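Local coordinates for ribonucleoside-diphosphate reductase (Pseudomonas aeruginosa, PDB 5IM3), which probably reduces ribonucleoside diphosphates to the deoxyribonucleotides needed for DNA synthesis, under allosteric control by nucleotides such as dATP, at residues Y254-F268 with K311-R325. Numbering follows the deposited sequence.
Sequences YAKALPAYIEKGAEF and KDGIRFELPQIFFMR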
ATOM      1  N   TYR A 254     -58.075 -20.211  30.865  1.00 66.17           N
ATOM      2  CA  TYR A 254     -57.149 -21.073  30.138  1.00 64.91           C
ATOM      3  C   TYR A 254     -57.703 -22.485  30.011  1.00 64.97           C
ATOM      4  O   TYR A 254     -57.505 -23.148  28.987  1.00 64.71           O
ATOM      5  CB  TYR A 254     -55.789 -21.093  30.838  1.00 65.11           C
ATOM      6  CG  TYR A 254     -54.711 -20.303  30.130  1.00 65.89           C
ATOM      7  CD1 TYR A 254     -54.424 -20.522  28.786  1.00 63.61           C
ATOM      8  CD2 TYR A 254     -53.975 -19.341  30.807  1.00 66.80           C
ATOM      9  CE1 TYR A 254     -53.440 -19.801  28.139  1.00 63.32           C
ATOM     10  CE2 TYR A 254     -52.986 -18.615  30.168  1.00 65.66           C
ATOM     11  CZ  TYR A 254     -52.723 -18.850  28.835  1.00 64.80           C
ATOM     12  OH  TYR A 254     -51.739 -18.132  28.191  1.00 64.78           O
ATOM     13  N   ALA A 255     -58.409 -22.959  31.040  1.00 64.92           N
ATOM     14  CA  ALA A 255     -59.001 -24.289  30.982  1.00 65.82           C
ATOM     15  C   ALA A 255     -60.186 -24.333  30.029  1.00 67.94           C
ATOM     16  O   ALA A 255     -60.429 -25.364  29.391  1.00 66.72           O
ATOM     17  CB  ALA A 255     -59.428 -24.732  32.381  1.00 67.13           C
ATOM     18  N   LYS A 256     -60.939 -23.236  29.923  1.00 76.72           N
ATOM     19  CA  LYS A 256     -62.042 -23.190  28.972  1.00 78.64           C
ATOM     20  C   LYS A 256     -61.537 -23.050  27.543  1.00 76.79           C
ATOM     21  O   LYS A 256     -62.164 -23.569  26.613  1.00 77.95           O
ATOM     22  CB  LYS A 256     -62.986 -22.037  29.316  1.00 81.32           C
ATOM     23  CG  LYS A 256     -63.810 -22.270  30.578  1.00 85.32           C
ATOM     24  CD  LYS A 256     -65.122 -22.981  30.270  1.00 88.10           C
ATOM     25  CE  LYS A 256     -65.671 -23.712  31.489  1.00 89.95           C
ATOM     26  NZ  LYS A 256     -64.899 -24.954  31.780  1.00 90.75           N
ATOM     27  N   ALA A 257     -60.405 -22.373  27.350  1.00 71.11           N
ATOM     28  CA  ALA A 257     -59.912 -22.101  26.005  1.00 68.56           C
ATOM     29  C   ALA A 257     -59.216 -23.306  25.383  1.00 66.84           C
ATOM     30  O   ALA A 257     -59.274 -23.482  24.160  1.00 65.39           O
ATOM     31  CB  ALA A 257     -58.957 -20.908  26.032  1.00 68.31           C
ATOM     32  N   LEU A 258     -58.558 -24.141  26.192  1.00 65.56           N
ATOM     33  CA  LEU A 258     -57.831 -25.286  25.648  1.00 64.44           C
ATOM     34  C   LEU A 258     -58.722 -26.193  24.808  1.00 63.21           C
ATOM     35  O   LEU A 258     -58.397 -26.435  23.632  1.00 62.16           O
ATOM     36  CB  LEU A 258     -57.154 -26.050  26.789  1.00 65.80           C
ATOM     37  CG  LEU A 258     -56.554 -27.409  26.410  1.00 65.76           C
ATOM     38  CD1 LEU A 258     -55.465 -27.255  25.352  1.00 64.73           C
ATOM     39  CD2 LEU A 258     -56.012 -28.115  27.638  1.00 67.50           C
ATOM     40  N   PRO A 259     -59.833 -26.729  25.325  1.00 59.11           N
ATOM     41  CA  PRO A 259     -60.673 -27.585  24.471  1.00 60.07           C
ATOM     42  C   PRO A 259     -61.230 -26.853  23.267  1.00 61.78           C
ATOM     43  O   PRO A 259     -61.356 -27.454  22.192  1.00 61.38           O
ATOM     44  CB  PRO A 259     -61.783 -28.054  25.425  1.00 62.76           C
ATOM     45  CG  PRO A 259     -61.837 -27.027  26.485  1.00 61.18           C
ATOM     46  CD  PRO A 259     -60.416 -26.561  26.669  1.00 61.28           C
ATOM     47  N   ALA A 260     -61.560 -25.567  23.408  1.00 69.76           N
ATOM     48  CA  ALA A 260     -61.988 -24.787  22.251  1.00 71.62           C
ATOM     49  C   ALA A 260     -60.863 -24.657  21.237  1.00 70.89           C
ATOM     50  O   ALA A 260     -61.105 -24.651  20.024  1.00 73.05           O
ATOM     51  CB  ALA A 260     -62.465 -23.403  22.693  1.00 72.22           C
ATOM     52  N   TYR A 261     -59.621 -24.553  21.713  1.00 66.73           N
ATOM     53  CA  TYR A 261     -58.488 -24.419  20.806  1.00 64.20           C
ATOM     54  C   TYR A 261     -58.261 -25.706  20.025  1.00 63.32           C
ATOM     55  O   TYR A 261     -58.072 -25.679  18.804  1.00 63.99           O
ATOM     56  CB  TYR A 261     -57.234 -24.034  21.591  1.00 63.04           C
ATOM     57  CG  TYR A 261     -55.954 -24.213  20.811  1.00 59.69           C
ATOM     58  CD1 TYR A 261     -55.528 -23.248  19.911  1.00 59.99           C
ATOM     59  CD2 TYR A 261     -55.174 -25.348  20.974  1.00 60.00           C
ATOM     60  CE1 TYR A 261     -54.359 -23.411  19.190  1.00 60.84           C
ATOM     61  CE2 TYR A 261     -54.005 -25.522  20.258  1.00 59.12           C
ATOM     62  CZ  TYR A 261     -53.602 -24.549  19.370  1.00 59.72           C
ATOM     63  OH  TYR A 261     -52.437 -24.715  18.658  1.00 59.55           O
ATOM     64  N   ILE A 262     -58.283 -26.848  20.715  1.00 66.05           N
ATOM     65  CA  ILE A 262     -58.039 -28.125  20.050  1.00 66.72           C
ATOM     66  C   ILE A 262     -59.122 -28.409  19.018  1.00 69.19           C
ATOM     67  O   ILE A 262     -58.841 -28.924  17.930  1.00 68.68           O
ATOM     68  CB  ILE A 262     -57.941 -29.257  21.090  1.00 66.82           C
ATOM     69  CG1 ILE A 262     -56.750 -29.020  22.027  1.00 64.52           C
ATOM     70  CG2 ILE A 262     -57.830 -30.616  20.398  1.00 67.17           C
ATOM     71  CD1 ILE A 262     -55.397 -29.072  21.343  1.00 62.98           C
ATOM     72  N   GLU A 263     -60.376 -28.092  19.344  1.00 73.18           N
ATOM     73  CA  GLU A 263     -61.469 -28.381  18.422  1.00 77.55           C
ATOM     74  C   GLU A 263     -61.332 -27.571  17.140  1.00 76.88           C
ATOM     75  O   GLU A 263     -61.457 -28.110  16.034  1.00 77.65           O
ATOM     76  CB  GLU A 263     -62.815 -28.109  19.096  1.00 81.92           C
ATOM     77  CG  GLU A 263     -64.012 -28.622  18.305  1.00 86.05           C
ATOM     78  CD  GLU A 263     -65.310 -28.565  19.092  1.00 91.51           C
ATOM     79  OE1 GLU A 263     -65.304 -28.048  20.232  1.00 91.03           O
ATOM     80  OE2 GLU A 263     -66.342 -29.043  18.570  1.00 94.47           O
ATOM     81  N   LYS A 264     -61.068 -26.266  17.265  1.00 73.62           N
ATOM     82  CA  LYS A 264     -60.872 -25.447  16.073  1.00 74.18           C
ATOM     83  C   LYS A 264     -59.555 -25.769  15.382  1.00 70.41           C
ATOM     84  O   LYS A 264     -59.470 -25.695  14.150  1.00 68.81           O
ATOM     85  CB  LYS A 264     -60.933 -23.959  16.430  1.00 75.71           C
ATOM     86  CG  LYS A 264     -62.340 -23.417  16.662  1.00 80.62           C
ATOM     87  CD  LYS A 264     -63.229 -23.583  15.430  1.00 84.81           C
ATOM     88  CE  LYS A 264     -64.570 -22.885  15.597  1.00 88.40           C
ATOM     89  NZ  LYS A 264     -64.433 -21.403  15.565  1.00 89.52           N
ATOM     90  N   GLY A 265     -58.526 -26.133  16.149  1.00 63.54           N
ATOM     91  CA  GLY A 265     -57.250 -26.473  15.541  1.00 61.42           C
ATOM     92  C   GLY A 265     -57.348 -27.687  14.637  1.00 61.70           C
ATOM     93  O   GLY A 265     -56.823 -27.691  13.520  1.00 61.01           O
ATOM     94  N   ALA A 266     -58.029 -28.733  15.106  1.00 67.56           N
ATOM     95  CA  ALA A 266     -58.206 -29.924  14.284  1.00 68.27           C
ATOM     96  C   ALA A 266     -59.198 -29.679  13.155  1.00 70.51           C
ATOM     97  O   ALA A 266     -59.042 -30.239  12.064  1.00 70.07           O
ATOM     98  CB  ALA A 266     -58.666 -31.094  15.150  1.00 68.50           C
ATOM     99  N   GLU A 267     -60.218 -28.853  13.396  1.00 75.60           N
ATOM    100  CA  GLU A 267     -61.180 -28.531  12.347  1.00 79.84           C
ATOM    101  C   GLU A 267     -60.480 -27.963  11.120  1.00 80.51           C
ATOM    102  O   GLU A 267     -60.764 -28.361   9.985  1.00 81.81           O
ATOM    103  CB  GLU A 267     -62.221 -27.549  12.885  1.00 83.81           C
ATOM    104  CG  GLU A 267     -63.207 -27.038  11.844  1.00 88.19           C
ATOM    105  CD  GLU A 267     -64.215 -26.065  12.425  1.00 91.69           C
ATOM    106  OE1 GLU A 267     -64.389 -26.048  13.662  1.00 91.92           O
ATOM    107  OE2 GLU A 267     -64.830 -25.310  11.641  1.00 94.12           O
ATOM    108  N   PHE A 268     -59.555 -27.028  11.329  1.00 80.76           N
ATOM    109  CA  PHE A 268     -58.805 -26.412  10.243  1.00 80.86           C
ATOM    110  C   PHE A 268     -57.554 -27.202   9.875  1.00 77.58           C
ATOM    111  O   PHE A 268     -56.741 -26.716   9.082  1.00 76.40           O
ATOM    112  CB  PHE A 268     -58.434 -24.976  10.624  1.00 80.12           C
ATOM    113  CG  PHE A 268     -59.622 -24.123  10.972  1.00 84.84           C
ATOM    114  CD1 PHE A 268     -60.744 -24.115  10.160  1.00 87.55           C
ATOM    115  CD2 PHE A 268     -59.629 -23.348  12.122  1.00 85.25           C
ATOM    116  CE1 PHE A 268     -61.842 -23.339  10.476  1.00 89.39           C
ATOM    117  CE2 PHE A 268     -60.728 -22.569  12.442  1.00 86.42           C
ATOM    118  CZ  PHE A 268     -61.835 -22.567  11.619  1.00 88.61           C
ATOM    119  N   LYS A 311     -54.954 -18.470  11.979  1.00 75.35           N
ATOM    120  CA  LYS A 311     -55.771 -18.640  10.786  1.00 78.98           C
ATOM    121  C   LYS A 311     -56.277 -17.279  10.338  1.00 81.55           C
ATOM    122  O   LYS A 311     -56.719 -16.472  11.160  1.00 82.01           O
ATOM    123  CB  LYS A 311     -56.960 -19.576  11.024  1.00 81.14           C
ATOM    124  CG  LYS A 311     -57.807 -19.769   9.775  1.00 83.81           C
ATOM    125  CD  LYS A 311     -58.879 -20.819   9.958  1.00 85.23           C
ATOM    126  CE  LYS A 311     -59.529 -21.173   8.628  1.00 88.14           C
ATOM    127  NZ  LYS A 311     -58.572 -21.818   7.681  1.00 87.72           N
ATOM    128  N   ASP A 312     -56.223 -17.038   9.029  1.00 85.90           N
ATOM    129  CA  ASP A 312     -56.617 -15.753   8.457  1.00 88.97           C
ATOM    130  C   ASP A 312     -55.841 -14.603   9.093  1.00 88.16           C
ATOM    131  O   ASP A 312     -56.371 -13.502   9.268  1.00 89.92           O
ATOM    132  CB  ASP A 312     -58.125 -15.520   8.601  1.00 90.58           C
ATOM    133  CG  ASP A 312     -58.955 -16.619   7.956  1.00 91.51           C
ATOM    134  OD1 ASP A 312     -58.534 -17.158   6.912  1.00 91.45           O
ATOM    135  OD2 ASP A 312     -60.033 -16.942   8.495  1.00 93.39           O
ATOM    136  N   GLY A 313     -54.580 -14.854   9.449  1.00 85.91           N
ATOM    137  CA  GLY A 313     -53.759 -13.870  10.122  1.00 85.24           C
ATOM    138  C   GLY A 313     -54.040 -13.696  11.600  1.00 83.64           C
ATOM    139  O   GLY A 313     -53.338 -12.917  12.255  1.00 85.02           O
ATOM    140  N   ILE A 314     -55.033 -14.394  12.146  1.00 73.13           N
ATOM    141  CA  ILE A 314     -55.431 -14.244  13.541  1.00 69.61           C
ATOM    142  C   ILE A 314     -54.763 -15.344  14.356  1.00 67.49           C
ATOM    143  O   ILE A 314     -54.994 -16.535  14.114  1.00 65.60           O
ATOM    144  CB  ILE A 314     -56.959 -14.297  13.695  1.00 71.60           C
ATOM    145  CG1 ILE A 314     -57.605 -13.137  12.929  1.00 74.03           C
ATOM    146  CG2 ILE A 314     -57.353 -14.256  15.172  1.00 70.90           C
ATOM    147  CD1 ILE A 314     -59.122 -13.140  12.955  1.00 73.78           C
ATOM    148  N   ARG A 315     -53.941 -14.949  15.325  1.00 73.08           N
ATOM    149  CA  ARG A 315     -53.358 -15.898  16.265  1.00 70.22           C
ATOM    150  C   ARG A 315     -54.413 -16.300  17.288  1.00 69.64           C
ATOM    151  O   ARG A 315     -54.915 -15.452  18.035  1.00 71.14           O
ATOM    152  CB  ARG A 315     -52.144 -15.290  16.965  1.00 70.50           C
ATOM    153  CG  ARG A 315     -50.828 -15.451  16.216  1.00 70.50           C
ATOM    154  CD  ARG A 315     -50.814 -14.678  14.910  1.00 72.21           C
ATOM    155  NE  ARG A 315     -49.473 -14.618  14.334  1.00 73.23           N
ATOM    156  CZ  ARG A 315     -49.208 -14.256  13.083  1.00 75.26           C
ATOM    157  NH1 ARG A 315     -50.193 -13.925  12.258  1.00 76.33           N
ATOM    158  NH2 ARG A 315     -47.951 -14.232  12.652  1.00 74.56           N
ATOM    159  N   PHE A 316     -54.754 -17.589  17.325  1.00 64.08           N
ATOM    160  CA  PHE A 316     -55.697 -18.100  18.312  1.00 63.82           C
ATOM    161  C   PHE A 316     -55.056 -19.135  19.232  1.00 61.69           C
ATOM    162  O   PHE A 316     -55.765 -19.947  19.833  1.00 63.51           O
ATOM    163  CB  PHE A 316     -56.942 -18.673  17.628  1.00 64.40           C
ATOM    164  CG  PHE A 316     -56.680 -19.884  16.776  1.00 64.60           C
ATOM    165  CD1 PHE A 316     -56.235 -19.751  15.471  1.00 64.62           C
ATOM    166  CD2 PHE A 316     -56.903 -21.158  17.276  1.00 64.38           C
ATOM    167  CE1 PHE A 316     -56.003 -20.866  14.686  1.00 63.74           C
ATOM    168  CE2 PHE A 316     -56.675 -22.276  16.496  1.00 64.36           C
ATOM    169  CZ  PHE A 316     -56.223 -22.130  15.199  1.00 64.00           C
ATOM    170  N   GLU A 317     -53.731 -19.106  19.372  1.00 62.06           N
ATOM    171  CA  GLU A 317     -53.007 -19.971  20.299  1.00 61.41           C
ATOM    172  C   GLU A 317     -52.311 -19.095  21.335  1.00 60.35           C
ATOM    173  O   GLU A 317     -51.401 -18.330  20.995  1.00 57.73           O
ATOM    174  CB  GLU A 317     -52.000 -20.847  19.557  1.00 60.00           C
ATOM    175  CG  GLU A 317     -51.311 -21.880  20.434  1.00 61.54           C
ATOM    176  CD  GLU A 317     -50.415 -22.814  19.643  1.00 62.40           C
ATOM    177  OE1 GLU A 317     -49.729 -22.340  18.711  1.00 62.34           O
ATOM    178  OE2 GLU A 317     -50.403 -24.025  19.952  1.00 60.53           O
ATOM    179  N   LEU A 318     -52.735 -19.211  22.594  1.00 59.20           N
ATOM    180  CA  LEU A 318     -52.146 -18.438  23.678  1.00 59.56           C
ATOM    181  C   LEU A 318     -50.881 -19.113  24.204  1.00 57.98           C
ATOM    182  O   LEU A 318     -50.687 -20.318  24.024  1.00 61.37           O
ATOM    183  CB  LEU A 318     -53.160 -18.259  24.804  1.00 60.78           C
ATOM    184  CG  LEU A 318     -54.236 -17.204  24.525  1.00 61.58           C
ATOM    185  CD1 LEU A 318     -55.378 -17.291  25.522  1.00 61.51           C
ATOM    186  CD2 LEU A 318     -53.623 -15.808  24.544  1.00 61.63           C
ATOM    187  N   PRO A 319     -50.004 -18.357  24.873  1.00 54.52           N
ATOM    188  CA  PRO A 319     -48.667 -18.902  25.179  1.00 53.74           C
ATOM    189  C   PRO A 319     -48.686 -20.201  25.970  1.00 53.81           C
ATOM    190  O   PRO A 319     -47.975 -21.146  25.608  1.00 52.38           O
ATOM    191  CB  PRO A 319     -48.003 -17.759  25.961  1.00 55.91           C
ATOM    192  CG  PRO A 319     -48.710 -16.532  25.516  1.00 57.77           C
ATOM    193  CD  PRO A 319     -50.136 -16.954  25.306  1.00 56.65           C
ATOM    194  N   GLN A 320     -49.463 -20.278  27.052  1.00 55.64           N
ATOM    195  CA  GLN A 320     -49.476 -21.506  27.842  1.00 56.76           C
ATOM    196  C   GLN A 320     -50.125 -22.654  27.084  1.00 55.23           C
ATOM    197  O   GLN A 320     -49.779 -23.818  27.311  1.00 54.57           O
ATOM    198  CB  GLN A 320     -50.192 -21.278  29.173  1.00 55.86           C
ATOM    199  CG  GLN A 320     -49.543 -20.222  30.051  1.00 57.33           C
ATOM    200  CD  GLN A 320     -48.060 -20.475  30.270  1.00 58.12           C
ATOM    201  OE1 GLN A 320     -47.668 -21.519  30.790  1.00 57.54           O
ATOM    202  NE2 GLN A 320     -47.228 -19.524  29.858  1.00 57.18           N
ATOM    203  N   ILE A 321     -51.066 -22.352  26.187  1.00 55.25           N
ATOM    204  CA  ILE A 321     -51.643 -23.394  25.349  1.00 54.90           C
ATOM    205  C   ILE A 321     -50.643 -23.823  24.284  1.00 53.07           C
ATOM    206  O   ILE A 321     -50.609 -24.994  23.891  1.00 52.24           O
ATOM    207  CB  ILE A 321     -52.973 -22.900  24.746  1.00 57.27           C
ATOM    208  CG1 ILE A 321     -54.073 -22.954  25.818  1.00 59.00           C
ATOM    209  CG2 ILE A 321     -53.366 -23.718  23.515  1.00 55.65           C
ATOM    210  CD1 ILE A 321     -55.412 -22.381  25.384  1.00 59.91           C
ATOM    211  N   PHE A 322     -49.812 -22.895  23.807  1.00 49.80           N
ATOM    212  CA  PHE A 322     -48.722 -23.264  22.911  1.00 50.90           C
ATOM    213  C   PHE A 322     -47.809 -24.294  23.562  1.00 49.84           C
ATOM    214  O   PHE A 322     -47.526 -25.347  22.979  1.00 49.20           O
ATOM    215  CB  PHE A 322     -47.931 -22.016  22.506  1.00 52.41           C
ATOM    216  CG  PHE A 322     -46.594 -22.318  21.884  1.00 49.47           C
ATOM    217  CD1 PHE A 322     -46.504 -22.763  20.575  1.00 49.67           C
ATOM    218  CD2 PHE A 322     -45.428 -22.150  22.611  1.00 50.15           C
ATOM    219  CE1 PHE A 322     -45.272 -23.037  20.003  1.00 48.87           C
ATOM    220  CE2 PHE A 322     -44.193 -22.419  22.046  1.00 47.99           C
ATOM    221  CZ  PHE A 322     -44.115 -22.862  20.740  1.00 48.16           C
ATOM    222  N   PHE A 323     -47.346 -24.012  24.782  1.00 52.52           N
ATOM    223  CA  PHE A 323     -46.482 -24.962  25.473  1.00 52.86           C
ATOM    224  C   PHE A 323     -47.200 -26.277  25.728  1.00 51.95           C
ATOM    225  O   PHE A 323     -46.574 -27.343  25.693  1.00 50.69           O
ATOM    226  CB  PHE A 323     -45.984 -24.364  26.793  1.00 52.97           C
ATOM    227  CG  PHE A 323     -44.957 -23.278  26.624  1.00 55.36           C
ATOM    228  CD1 PHE A 323     -43.906 -23.428  25.733  1.00 53.60           C
ATOM    229  CD2 PHE A 323     -45.042 -22.105  27.359  1.00 56.98           C
ATOM    230  CE1 PHE A 323     -42.961 -22.433  25.575  1.00 53.12           C
ATOM    231  CE2 PHE A 323     -44.098 -21.105  27.206  1.00 55.94           C
ATOM    232  CZ  PHE A 323     -43.055 -21.272  26.307  1.00 56.54           C
ATOM    233  N   MET A 324     -48.509 -26.225  25.975  1.00 49.36           N
ATOM    234  CA  MET A 324     -49.264 -27.450  26.209  1.00 53.34           C
ATOM    235  C   MET A 324     -49.416 -28.255  24.922  1.00 51.53           C
ATOM    236  O   MET A 324     -49.395 -29.490  24.955  1.00 52.64           O
ATOM    237  CB  MET A 324     -50.631 -27.112  26.811  1.00 54.26           C
ATOM    238  CG  MET A 324     -51.493 -28.320  27.156  1.00 56.59           C
ATOM    239  SD  MET A 324     -50.731 -29.429  28.363  1.00 58.90           S
ATOM    240  CE  MET A 324     -50.898 -28.463  29.863  1.00 58.79           C
ATOM    241  N   ARG A 325     -49.562 -27.578  23.777  1.00 52.34           N
ATOM    242  CA  ARG A 325     -49.620 -28.297  22.506  1.00 53.11           C
ATOM    243  C   ARG A 325     -48.326 -29.051  22.248  1.00 52.19           C
ATOM    244  O   ARG A 325     -48.342 -30.211  21.824  1.00 55.66           O
ATOM    245  CB  ARG A 325     -49.896 -27.345  21.341  1.00 53.28           C
ATOM    246  CG  ARG A 325     -49.356 -27.902  20.008  1.00 54.76           C
ATOM    247  CD  ARG A 325     -49.806 -27.125  18.800  1.00 53.58           C
ATOM    248  NE  ARG A 325     -49.148 -25.826  18.677  1.00 54.16           N
ATOM    249  CZ  ARG A 325     -47.943 -25.629  18.148  1.00 54.69           C
ATOM    250  NH1 ARG A 325     -47.218 -26.647  17.697  1.00 55.91           N
ATOM    251  NH2 ARG A 325     -47.453 -24.401  18.074  1.00 55.51           N
TER
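Tyr261 reaches from helix 254-267 to the carboxylate of Glu317, its OH giving OE2 a hydrogen bond that is weak, its 2.5 Å spacing too tight to imply strength. Within 311-325, Arg325 holds that carboxylate for Tyr261 in a two-nitrogen, side-on salt bridge: NE meets the syn lone pair of OE2 and NH2 takes OE1 (3.1 Å), which probably favours the charged form. OE1 also accepts from Ile309 N, and Arg325 NH1 bonds the carbonyl of Ala363. Ile321 chi1, -77°, puts CG2 over one face of the Tyr261 ring, 3.8 Å from the centroid, while the whole side chain fits as a knob among Tyr254, Ala257, Leu258 and Tyr261. Gln320 N gives a weak bond to Tyr254 OH (3.3 Å, 164°), and Gln320 CB sits over that ring. Asp292 is their shared outside partner, OD2 bonding Tyr254 OH and OD1 Gln320 NE2. At the far end, Lys311 lays CD 3.4 Å from the Phe268 ring centroid, with NZ in an off-centre cation-pi contact. Away from the nucleotide sites, helix 250-267 thus packs on the start of helix 319-330 of the all-alpha domain; the segment axes come within 10.5 Å and cross at -56°. Helix 219-239 touches Ala257 and Leu318, helix 280-286 Leu258, and helix 337-349 Gln320 and Met324.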